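Local structure of gluconokinase (Sinorhizobium meliloti, 3T61) at residues S20-G25 and L112-L117; M24-S29 and S94-S99; E36-A41 and E172-L177; Y44-G49 and P88-C93. The protein probably phosphorylates D-gluconate with ATP, giving 6-phospho-D-gluconate and ADP. All blocks are in the same frame, centred on the assembly; numbering follows the deposited sequence.

Contact 1: S20-G25 and L112-L117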
loop_
_atom_site.group_PDB
_atom_site.type_symbol
_atom_site.label_atom_id
_atom_site.label_comp_id
_atom_site.label_asym_id
_atom_site.label_seq_id
_atom_site.Cartn_x
_atom_site.Cartn_y
_atom_site.Cartn_z
ATOM N N SER A 20 12.160 20.364 -8.815
ATOM C CA SER A 20 11.659 19.038 -8.492
ATOM C C SER A 20 10.982 18.362 -9.685
ATOM O O SER A 20 10.382 19.025 -10.531
ATOM C CB SER A 20 10.699 19.123 -7.302
ATOM O OG SER A 20 11.427 19.227 -6.089
ATOM N N ILE A 21 11.093 17.039 -9.744
ATOM C CA ILE A 21 10.512 16.262 -10.835
ATOM C C ILE A 21 9.530 15.199 -10.340
ATOM O O ILE A 21 9.852 14.424 -9.442
ATOM C CB ILE A 21 11.601 15.485 -11.629
ATOM C CG1 ILE A 21 12.755 16.404 -12.025
ATOM C CG2 ILE A 21 10.977 14.825 -12.852
ATOM C CD1 ILE A 21 12.352 17.524 -12.925
ATOM N N VAL A 22 8.339 15.161 -10.929
ATOM C CA VAL A 22 7.374 14.131 -10.584
ATOM C C VAL A 22 7.279 13.162 -11.772
ATOM O O VAL A 22 7.030 13.591 -12.901
ATOM C CB VAL A 22 5.963 14.698 -10.337
ATOM C CG1 VAL A 22 4.961 13.536 -10.211
ATOM C CG2 VAL A 22 5.936 15.549 -9.063
ATOM N N VAL A 23 7.505 11.871 -11.535
ATOM C CA VAL A 23 7.371 10.880 -12.606
ATOM C C VAL A 23 5.985 10.288 -12.372
ATOM O O VAL A 23 5.754 9.626 -11.362
ATOM C CB VAL A 23 8.460 9.775 -12.522
ATOM C CG1 VAL A 23 8.356 8.834 -13.737
ATOM C CG2 VAL A 23 9.847 10.416 -12.477
HETATM N N MSE A 24 5.066 10.560 -13.298
HETATM C CA MSE A 24 3.680 10.115 -13.201
HETATM C C MSE A 24 3.310 9.024 -14.204
HETATM O O MSE A 24 4.138 8.578 -14.996
HETATM C CB MSE A 24 2.738 11.311 -13.391
HETATM C CG MSE A 24 2.798 11.879 -14.807
HETATM SE SE MSE A 24 1.576 13.301 -15.108
HETATM C CE MSE A 24 0.004 12.203 -15.269
ATOM N N GLY A 25 2.047 8.610 -14.163
ATOM C CA GLY A 25 1.579 7.559 -15.044
ATOM C C GLY A 25 0.845 6.522 -14.208
ATOM O O GLY A 25 1.052 6.465 -12.988
ATOM N N LEU A 112 7.965 23.132 -11.150
ATOM C CA LEU A 112 7.757 21.683 -11.128
ATOM C C LEU A 112 7.633 21.023 -12.513
ATOM O O LEU A 112 6.823 21.443 -13.342
ATOM C CB LEU A 112 6.509 21.351 -10.297
ATOM C CG LEU A 112 6.196 19.864 -10.086
ATOM C CD1 LEU A 112 7.328 19.225 -9.296
ATOM C CD2 LEU A 112 4.850 19.696 -9.367
ATOM N N ALA A 113 8.431 19.981 -12.738
ATOM C CA ALA A 113 8.416 19.232 -13.996
ATOM C C ALA A 113 7.795 17.843 -13.826
ATOM O O ALA A 113 8.007 17.167 -12.813
ATOM C CB ALA A 113 9.833 19.093 -14.546
ATOM N N PHE A 114 7.037 17.425 -14.832
ATOM C CA PHE A 114 6.383 16.123 -14.834
ATOM C C PHE A 114 6.891 15.266 -15.996
ATOM O O PHE A 114 7.013 15.754 -17.119
ATOM C CB PHE A 114 4.874 16.292 -15.004
ATOM C CG PHE A 114 4.141 16.676 -13.747
ATOM C CD1 PHE A 114 3.669 15.699 -12.874
ATOM C CD2 PHE A 114 3.879 18.014 -13.462
ATOM C CE1 PHE A 114 2.930 16.044 -11.738
ATOM C CE2 PHE A 114 3.142 18.373 -12.327
ATOM C CZ PHE A 114 2.667 17.384 -11.462
ATOM N N VAL A 115 7.184 13.999 -15.713
ATOM C CA VAL A 115 7.606 13.024 -16.722
ATOM C C VAL A 115 6.420 12.030 -16.774
ATOM O O VAL A 115 6.158 11.303 -15.811
ATOM C CB VAL A 115 8.930 12.318 -16.305
ATOM C CG1 VAL A 115 9.225 11.140 -17.221
ATOM C CG2 VAL A 115 10.095 13.312 -16.372
ATOM N N PHE A 116 5.679 12.056 -17.883
ATOM C CA PHE A 116 4.504 11.207 -18.089
ATOM C C PHE A 116 4.823 9.903 -18.831
ATOM O O PHE A 116 5.059 9.906 -20.039
ATOM C CB PHE A 116 3.432 12.007 -18.849
ATOM C CG PHE A 116 2.215 11.200 -19.258
ATOM C CD1 PHE A 116 1.632 10.288 -18.376
ATOM C CD2 PHE A 116 1.637 11.379 -20.522
ATOM C CE1 PHE A 116 0.488 9.569 -18.736
ATOM C CE2 PHE A 116 0.488 10.664 -20.899
ATOM C CZ PHE A 116 -0.089 9.754 -20.005
ATOM N N LEU A 117 4.843 8.795 -18.093
ATOM C CA LEU A 117 5.106 7.482 -18.675
ATOM C C LEU A 117 3.758 6.958 -19.143
ATOM O O LEU A 117 2.825 6.887 -18.356
ATOM C CB LEU A 117 5.687 6.539 -17.625
ATOM C CG LEU A 117 6.991 6.980 -16.967
ATOM C CD1 LEU A 117 7.369 5.966 -15.900
ATOM C CD2 LEU A 117 8.108 7.144 -18.025
#
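V22 and F114 stand side by side on one face of the sheet and point the same way, ring atoms CD1 and CE1 lying obliquely alongside the valine; V22 CB comes 3.6 Å from F114 CD1. Further along that face is M24, a selenomethionine. Its chain runs straight to SE (chi2 177°) and then bends; SE makes oblique Met-aromatic contacts with both F114 and F116, 3.9 Å from F114 CD1, and CE also touches F116 CD1 at 4.0 Å. The other face carries I21, V23, A113 and V115. Here the tightest fit is I21 CD1 against A113 CB, only 3.4 Å, and V23 CG1 meets L117 CD1 at 3.7 Å. Between the faces runs a ladder of five backbone hydrogen bonds, from A113 N-S20 O to L117 N-M24 O. V22 is gripped twice: its N gives to A113 O and its O takes from V115 N, both 2.8 Å. At the first end S20 OG turns off to V89 N, just ahead of strand 90-92. Two parallel neighbours inside a five-stranded sheet of order 2-3-1-4-5, the first running into the phosphate loop, are what a P-loop kinase core has at its centre.

Contact 2: M24-S29 and S94-S99. With PO4 (phosphate ion), chain C.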
loop_
_atom_site.group_PDB
_atom_site.type_symbol
_atom_site.label_atom_id
_atom_site.label_comp_id
_atom_site.label_asym_id
_atom_site.label_seq_id
_atom_site.Cartn_x
_atom_site.Cartn_y
_atom_site.Cartn_z
HETATM N N MSE A 24 5.066 10.560 -13.298
HETATM C CA MSE A 24 3.680 10.115 -13.201
HETATM C C MSE A 24 3.310 9.024 -14.204
HETATM O O MSE A 24 4.138 8.578 -14.996
HETATM C CB MSE A 24 2.738 11.311 -13.391
HETATM C CG MSE A 24 2.798 11.879 -14.807
HETATM SE SE MSE A 24 1.576 13.301 -15.108
HETATM C CE MSE A 24 0.004 12.203 -15.269
ATOM N N GLY A 25 2.047 8.610 -14.163
ATOM C CA GLY A 25 1.579 7.559 -15.044
ATOM C C GLY A 25 0.845 6.522 -14.208
ATOM O O GLY A 25 1.052 6.465 -12.988
ATOM N N VAL A 26 -0.001 5.710 -14.849
ATOM C CA VAL A 26 -0.784 4.694 -14.141
ATOM C C VAL A 26 0.078 3.658 -13.441
ATOM O O VAL A 26 1.278 3.545 -13.706
ATOM C CB VAL A 26 -1.772 3.934 -15.079
ATOM C CG1 VAL A 26 -2.764 4.914 -15.703
ATOM C CG2 VAL A 26 -0.996 3.166 -16.156
ATOM N N SER A 27 -0.548 2.902 -12.544
ATOM C CA SER A 27 0.151 1.870 -11.796
ATOM C C SER A 27 0.744 0.859 -12.767
ATOM O O SER A 27 0.079 0.446 -13.718
ATOM C CB SER A 27 -0.812 1.172 -10.836
ATOM O OG SER A 27 -0.123 0.761 -9.658
ATOM N N GLY A 28 2.003 0.489 -12.535
ATOM C CA GLY A 28 2.679 -0.466 -13.397
ATOM C C GLY A 28 3.385 0.120 -14.613
ATOM O O GLY A 28 3.958 -0.622 -15.418
ATOM N N SER A 29 3.350 1.441 -14.758
ATOM C CA SER A 29 3.997 2.098 -15.896
ATOM C C SER A 29 5.507 2.206 -15.722
ATOM O O SER A 29 6.229 2.445 -16.684
ATOM C CB SER A 29 3.397 3.489 -16.114
ATOM O OG SER A 29 3.541 4.286 -14.948
ATOM N N SER A 94 1.520 8.830 -9.362
ATOM C CA SER A 94 0.622 8.649 -10.500
ATOM C C SER A 94 0.039 9.961 -11.030
ATOM O O SER A 94 -0.063 10.140 -12.248
ATOM C CB SER A 94 -0.496 7.666 -10.134
ATOM O OG SER A 94 -1.074 7.976 -8.889
ATOM N N ALA A 95 -0.357 10.859 -10.123
ATOM C CA ALA A 95 -0.890 12.181 -10.482
ATOM C C ALA A 95 -1.848 12.156 -11.668
ATOM O O ALA A 95 -1.741 12.972 -12.593
ATOM C CB ALA A 95 0.273 13.123 -10.782
ATOM N N LEU A 96 -2.808 11.241 -11.602
ATOM C CA LEU A 96 -3.765 11.033 -12.670
ATOM C C LEU A 96 -4.643 12.186 -13.137
ATOM O O LEU A 96 -4.804 12.377 -14.341
ATOM C CB LEU A 96 -4.634 9.817 -12.322
ATOM C CG LEU A 96 -3.859 8.509 -12.093
ATOM C CD1 LEU A 96 -4.839 7.370 -12.019
ATOM C CD2 LEU A 96 -2.860 8.263 -13.227
ATOM N N LYS A 97 -5.220 12.950 -12.214
ATOM C CA LYS A 97 -6.089 14.055 -12.612
ATOM C C LYS A 97 -5.382 15.399 -12.702
ATOM O O LYS A 97 -4.314 15.600 -12.121
ATOM C CB LYS A 97 -7.276 14.168 -11.652
ATOM C CG LYS A 97 -8.169 12.930 -11.650
ATOM C CD LYS A 97 -9.337 13.089 -10.696
ATOM C CE LYS A 97 -10.194 11.840 -10.678
ATOM N NZ LYS A 97 -11.443 12.063 -9.918
ATOM N N ARG A 98 -5.995 16.308 -13.457
ATOM C CA ARG A 98 -5.484 17.661 -13.635
ATOM C C ARG A 98 -5.481 18.372 -12.276
ATOM O O ARG A 98 -4.547 19.112 -11.951
ATOM C CB ARG A 98 -6.374 18.419 -14.635
ATOM C CG ARG A 98 -6.141 19.925 -14.654
ATOM C CD ARG A 98 -4.699 20.249 -14.985
ATOM N NE ARG A 98 -4.500 20.390 -16.419
ATOM C CZ ARG A 98 -4.741 21.508 -17.095
ATOM N NH1 ARG A 98 -5.185 22.586 -16.456
ATOM N NH2 ARG A 98 -4.548 21.549 -18.408
ATOM N N SER A 99 -6.531 18.139 -11.491
ATOM C CA SER A 99 -6.655 18.724 -10.154
ATOM C C SER A 99 -5.390 18.431 -9.362
ATOM O O SER A 99 -4.764 19.325 -8.807
ATOM C CB SER A 99 -7.818 18.094 -9.376
ATOM O OG SER A 99 -8.959 17.925 -10.180
HETATM P P PO4 C . 4.917 1.817 -11.006
HETATM O O1 PO4 C . 6.245 2.121 -10.060
HETATM O O2 PO4 C . 4.413 3.137 -11.811
HETATM O O3 PO4 C . 5.395 0.767 -12.063
HETATM O O4 PO4 C . 3.630 1.322 -10.173
#
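The phosphate-binding loop, whose sequence and shape fit a Walker A P-loop, is tied at M24 and G25 to the loop at S94 and A95. G25 N gives a straight bond (173°) to S94 O, 3.2 Å away, although it meets that carbonyl well off its axis. The same oxygen lies 3.2 Å from M24 CB, and M24 CE, folded back by the bend at chi3, comes 3.3 Å from A95 O. G25 has a positive phi; a CB there would run into the preceding carbonyl and into S29 OG. Next in line, V26 CG1 and L96 CD2 meet at 4.2 Å, their side chains at about a right angle. From V26 the chain makes a type II turn to S29, and V26 O is held by two donors, S29 N and S29 OG. The hydroxyl, set between its own N and carbonyl carbon (chi1 58°), lies 2.7 Å from V26 O and in that carbonyl's plane. With an alanine here, V26 O would probably keep only the amide of that pair and the turn would be less firmly pinned. G28 N points at the phosphate, 3.0 Å from its O4, and K31 NZ, G30 N and S32 OG also hold the ion; the site is probably where an ATP phosphate would lie. S27 OG bonds to S62 OG of the second subunit. Just after strand 21-24, helix 138-147 touches V26 and, from the same helix, L96, while W75 of helix 69-83 meets S94.

Contact 3: E36-A41 and E172-L177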
loop_
_atom_site.group_PDB
_atom_site.type_symbol
_atom_site.label_atom_id
_atom_site.label_comp_id
_atom_site.label_asym_id
_atom_site.label_seq_id
_atom_site.Cartn_x
_atom_site.Cartn_y
_atom_site.Cartn_z
ATOM N N GLU A 36 13.941 6.578 -10.152
ATOM C CA GLU A 36 15.218 6.348 -9.500
ATOM C C GLU A 36 16.378 6.651 -10.442
ATOM O O GLU A 36 17.352 7.284 -10.043
ATOM C CB GLU A 36 15.277 4.915 -8.968
ATOM C CG GLU A 36 14.204 4.669 -7.915
ATOM C CD GLU A 36 14.135 3.240 -7.421
ATOM O OE1 GLU A 36 14.019 2.320 -8.261
ATOM O OE2 GLU A 36 14.181 3.039 -6.187
ATOM N N ALA A 37 16.267 6.223 -11.696
ATOM C CA ALA A 37 17.324 6.482 -12.673
ATOM C C ALA A 37 17.487 7.994 -12.886
ATOM O O ALA A 37 18.603 8.497 -12.871
ATOM C CB ALA A 37 17.009 5.770 -14.002
ATOM N N ILE A 38 16.379 8.711 -13.078
ATOM C CA ILE A 38 16.412 10.162 -13.256
ATOM C C ILE A 38 17.119 10.811 -12.054
ATOM O O ILE A 38 18.030 11.628 -12.215
ATOM C CB ILE A 38 14.984 10.782 -13.323
ATOM C CG1 ILE A 38 14.213 10.272 -14.544
ATOM C CG2 ILE A 38 15.086 12.313 -13.334
ATOM C CD1 ILE A 38 14.594 10.924 -15.849
ATOM N N ALA A 39 16.671 10.447 -10.854
ATOM C CA ALA A 39 17.231 10.982 -9.615
ATOM C C ALA A 39 18.735 10.751 -9.521
ATOM O O ALA A 39 19.498 11.658 -9.187
ATOM C CB ALA A 39 16.542 10.355 -8.422
ATOM N N GLU A 40 19.164 9.533 -9.811
ATOM C CA GLU A 40 20.577 9.238 -9.733
ATOM C C GLU A 40 21.355 10.083 -10.740
ATOM O O GLU A 40 22.396 10.649 -10.412
ATOM C CB GLU A 40 20.817 7.755 -9.983
ATOM C CG GLU A 40 22.255 7.354 -9.789
ATOM C CD GLU A 40 22.443 5.853 -9.773
ATOM O OE1 GLU A 40 22.048 5.193 -10.758
ATOM O OE2 GLU A 40 22.987 5.337 -8.775
ATOM N N ALA A 41 20.840 10.181 -11.961
ATOM C CA ALA A 41 21.502 10.959 -12.997
ATOM C C ALA A 41 21.619 12.440 -12.633
ATOM O O ALA A 41 22.610 13.083 -12.968
ATOM C CB ALA A 41 20.759 10.801 -14.327
ATOM N N GLU A 172 15.466 9.493 -22.825
ATOM C CA GLU A 172 14.490 10.410 -23.408
ATOM C C GLU A 172 13.860 11.349 -22.375
ATOM O O GLU A 172 13.625 12.527 -22.654
ATOM C CB GLU A 172 13.398 9.627 -24.146
ATOM C CG GLU A 172 13.900 8.942 -25.413
ATOM C CD GLU A 172 12.997 7.827 -25.881
ATOM O OE1 GLU A 172 11.769 8.025 -25.891
ATOM O OE2 GLU A 172 13.521 6.751 -26.253
ATOM N N ALA A 173 13.578 10.833 -21.182
ATOM C CA ALA A 173 12.981 11.662 -20.134
ATOM C C ALA A 173 13.971 12.771 -19.759
ATOM O O ALA A 173 13.591 13.924 -19.602
ATOM C CB ALA A 173 12.651 10.805 -18.911
ATOM N N LEU A 174 15.244 12.405 -19.645
ATOM C CA LEU A 174 16.291 13.347 -19.295
ATOM C C LEU A 174 16.497 14.386 -20.392
ATOM O O LEU A 174 16.741 15.562 -20.105
ATOM C CB LEU A 174 17.593 12.591 -19.003
ATOM C CG LEU A 174 17.608 11.810 -17.677
ATOM C CD1 LEU A 174 18.899 10.993 -17.540
ATOM C CD2 LEU A 174 17.481 12.796 -16.514
ATOM N N ALA A 175 16.384 13.964 -21.650
ATOM C CA ALA A 175 16.548 14.898 -22.758
ATOM C C ALA A 175 15.382 15.879 -22.726
ATOM O O ALA A 175 15.562 17.074 -22.956
ATOM C CB ALA A 175 16.585 14.151 -24.102
ATOM N N GLY A 176 14.186 15.374 -22.449
ATOM C CA GLY A 176 13.028 16.248 -22.372
ATOM C C GLY A 176 13.193 17.245 -21.227
ATOM O O GLY A 176 12.829 18.425 -21.347
ATOM N N LEU A 177 13.748 16.779 -20.111
ATOM C CA LEU A 177 13.967 17.644 -18.955
ATOM C C LEU A 177 15.053 18.672 -19.268
ATOM O O LEU A 177 14.981 19.813 -18.819
ATOM C CB LEU A 177 14.367 16.810 -17.725
ATOM C CG LEU A 177 13.247 15.964 -17.108
ATOM C CD1 LEU A 177 13.820 14.951 -16.128
ATOM C CD2 LEU A 177 12.254 16.880 -16.412
#
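I38 and L174 mark the nearest point of two helices, their CA atoms 6.8 Å apart. The axes of 36-41 and 172-177 come within 10.6 Å and their N-to-C directions differ by 54°, so the segments cross rather than run alongside, and meet through a few side chains. I38 does most of the work. Its CG1 is anti to the carbonyl carbon (chi1 -64°), and a second bend at chi2 carries CD1 out into the interface, where it fits between two neighbours on the facing helix: L174 CD2 at 3.5 Å and A173 CB at 3.6 Å. I38 and L174 slide past each other in opposite directions. Both helices pack on the same face of the central parallel sheet, as in the layered alpha/beta fold of P-loop kinases: A39 lies on F46 of strand 46-48, and A173 and L177 rest on V115 of strand 113-118. On the buried side the other branch of I38, CG2, meets L177 CD1 tip to tip at 4.0 Å. Cutting this residue back to an alanine would probably open a gap beside A173 and leave the ends of L174 and L177 looser to turn. Toward the surface A41 closes the contact, its CB pointing at the second helix and touching L174 CD1 at 3.7 Å.

Contact 4: Y44-G49 and P88-C93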
loop_
_atom_site.group_PDB
_atom_site.type_symbol
_atom_site.label_atom_id
_atom_site.label_comp_id
_atom_site.label_asym_id
_atom_site.label_seq_id
_atom_site.Cartn_x
_atom_site.Cartn_y
_atom_site.Cartn_z
ATOM N N TYR A 44 19.879 14.008 -7.404
ATOM C CA TYR A 44 18.785 14.387 -6.521
ATOM C C TYR A 44 18.325 13.137 -5.798
ATOM O O TYR A 44 18.524 12.019 -6.276
ATOM C CB TYR A 44 17.574 14.925 -7.290
ATOM C CG TYR A 44 17.804 16.118 -8.188
ATOM C CD1 TYR A 44 18.919 16.949 -8.036
ATOM C CD2 TYR A 44 16.874 16.438 -9.178
ATOM C CE1 TYR A 44 19.094 18.067 -8.857
ATOM C CE2 TYR A 44 17.036 17.543 -9.988
ATOM C CZ TYR A 44 18.144 18.354 -9.830
ATOM O OH TYR A 44 18.282 19.447 -10.652
ATOM N N PRO A 45 17.708 13.304 -4.624
ATOM C CA PRO A 45 17.245 12.108 -3.928
ATOM C C PRO A 45 15.902 11.687 -4.536
ATOM O O PRO A 45 15.157 12.517 -5.071
ATOM C CB PRO A 45 17.117 12.579 -2.485
ATOM C CG PRO A 45 16.712 14.003 -2.642
ATOM C CD PRO A 45 17.603 14.494 -3.762
ATOM N N PHE A 46 15.610 10.397 -4.480
ATOM C CA PHE A 46 14.356 9.896 -5.016
ATOM C C PHE A 46 13.426 9.527 -3.876
ATOM O O PHE A 46 13.842 8.905 -2.900
ATOM C CB PHE A 46 14.592 8.652 -5.874
ATOM C CG PHE A 46 13.324 7.950 -6.284
ATOM C CD1 PHE A 46 12.467 8.523 -7.212
ATOM C CD2 PHE A 46 12.971 6.736 -5.715
ATOM C CE1 PHE A 46 11.278 7.895 -7.571
ATOM C CE2 PHE A 46 11.780 6.093 -6.065
ATOM C CZ PHE A 46 10.931 6.677 -6.994
ATOM N N ILE A 47 12.168 9.916 -3.999
ATOM C CA ILE A 47 11.180 9.574 -2.999
ATOM C C ILE A 47 10.085 8.770 -3.684
ATOM O O ILE A 47 9.536 9.198 -4.702
ATOM C CB ILE A 47 10.538 10.829 -2.354
ATOM C CG1 ILE A 47 11.576 11.567 -1.497
ATOM C CG2 ILE A 47 9.330 10.409 -1.506
ATOM C CD1 ILE A 47 11.125 12.929 -1.016
ATOM N N GLU A 48 9.775 7.595 -3.142
ATOM C CA GLU A 48 8.710 6.800 -3.719
ATOM C C GLU A 48 7.382 7.293 -3.162
ATOM O O GLU A 48 7.132 7.193 -1.960
ATOM C CB GLU A 48 8.883 5.318 -3.399
ATOM C CG GLU A 48 7.823 4.469 -4.079
ATOM C CD GLU A 48 8.302 3.069 -4.389
ATOM O OE1 GLU A 48 9.395 2.938 -4.990
ATOM O OE2 GLU A 48 7.586 2.106 -4.041
ATOM N N GLY A 49 6.541 7.829 -4.041
ATOM C CA GLY A 49 5.247 8.342 -3.625
ATOM C C GLY A 49 4.385 7.378 -2.824
ATOM O O GLY A 49 3.745 7.785 -1.856
ATOM N N PRO A 88 16.053 20.321 -4.977
ATOM C CA PRO A 88 15.252 19.506 -5.894
ATOM C C PRO A 88 15.110 18.046 -5.479
ATOM O O PRO A 88 16.038 17.440 -4.938
ATOM C CB PRO A 88 15.999 19.646 -7.218
ATOM C CG PRO A 88 16.606 21.003 -7.119
ATOM C CD PRO A 88 17.139 20.997 -5.706
ATOM N N VAL A 89 13.937 17.487 -5.746
ATOM C CA VAL A 89 13.675 16.095 -5.425
ATOM C C VAL A 89 12.918 15.442 -6.581
ATOM O O VAL A 89 12.236 16.120 -7.345
ATOM C CB VAL A 89 12.835 15.969 -4.111
ATOM C CG1 VAL A 89 11.450 16.569 -4.301
ATOM C CG2 VAL A 89 12.728 14.528 -3.699
ATOM N N VAL A 90 13.068 14.129 -6.726
ATOM C CA VAL A 90 12.349 13.397 -7.760
ATOM C C VAL A 90 11.353 12.496 -7.041
ATOM O O VAL A 90 11.744 11.669 -6.222
ATOM C CB VAL A 90 13.279 12.513 -8.599
ATOM C CG1 VAL A 90 12.461 11.776 -9.633
ATOM C CG2 VAL A 90 14.367 13.355 -9.258
ATOM N N VAL A 91 10.069 12.650 -7.345
ATOM C CA VAL A 91 9.051 11.840 -6.687
ATOM C C VAL A 91 8.146 11.087 -7.646
ATOM O O VAL A 91 7.628 11.661 -8.596
ATOM C CB VAL A 91 8.113 12.702 -5.791
ATOM C CG1 VAL A 91 7.074 11.807 -5.119
ATOM C CG2 VAL A 91 8.924 13.460 -4.744
ATOM N N SER A 92 7.949 9.800 -7.376
ATOM C CA SER A 92 7.056 8.994 -8.182
ATOM C C SER A 92 5.642 9.205 -7.620
ATOM O O SER A 92 5.397 9.053 -6.424
ATOM C CB SER A 92 7.457 7.512 -8.120
ATOM O OG SER A 92 7.441 7.003 -6.796
ATOM N N CYS A 93 4.719 9.573 -8.496
ATOM C CA CYS A 93 3.348 9.820 -8.108
ATOM C C CYS A 93 2.473 9.757 -9.352
ATOM O O CYS A 93 2.658 10.534 -10.282
ATOM C CB CYS A 93 3.247 11.204 -7.449
ATOM S SG CYS A 93 1.576 11.703 -7.066
#
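Y44 lays one face of its ring over P88: the proline CB sits 3.6 Å from the ring centroid and only 11° off the normal, a clear CH-pi contact. V90 approaches the same ring quite differently, with CG2 at its edge and in its plane, 4.0 Å from Y44 CD2. The phenol oxygen is held beyond these residues by F17 O. F46 is turned the other way along the strand. Its CG is anti to the backbone N (chi1 171°), which swings the ring forward along the strand, CD1 lying 3.4 Å from V90 O and CZ 3.5 Å from S92 OG, both obliquely. The backbone N of E48 lies over one face of this ring, offset toward the rim. On the opposite side of the sheet I47 reaches back with CD1 to V89 CG2, 3.5 Å away, and sets its CB against V91 CG2. Three backbone bonds join the strands: V90 N to P45 O, I47 N to V90 O and, longer, S92 N to I47 O. At the end of the pair S92 OG takes the N-H of G49 at 3.0 Å, so the serine side chain adds a bond beyond the three of the backbone. The E48 carboxylate leaves the contact for R59 of the second subunit. Two short parallel strands, the first at the edge of this chain's sheet, are joined by helices in a beta-alpha-beta crossover, as in P-loop kinase folds.

Contacts 1 and 4 belong to one parallel sheet: strands 21-24 and 90-92 are neighbours in it, bonded through I21 with V89 and V91, and the contact centres are 9 Å apart. Contact 2 continues from contact 1, sharing M24 and G25, at the end of the strands where the phosphate sits. Contact 3 lies over the face bearing I21 and V115, about 10 Å from contact 1 and 18 Å from contact 2, centre to centre. Along the chain contact 4 is nested within the loops closed by the other three, while contact 3 interleaves with contacts 1 and 2. Sequence-distant parts thus build one alpha/beta core, with the phosphate loop at the end of the strands.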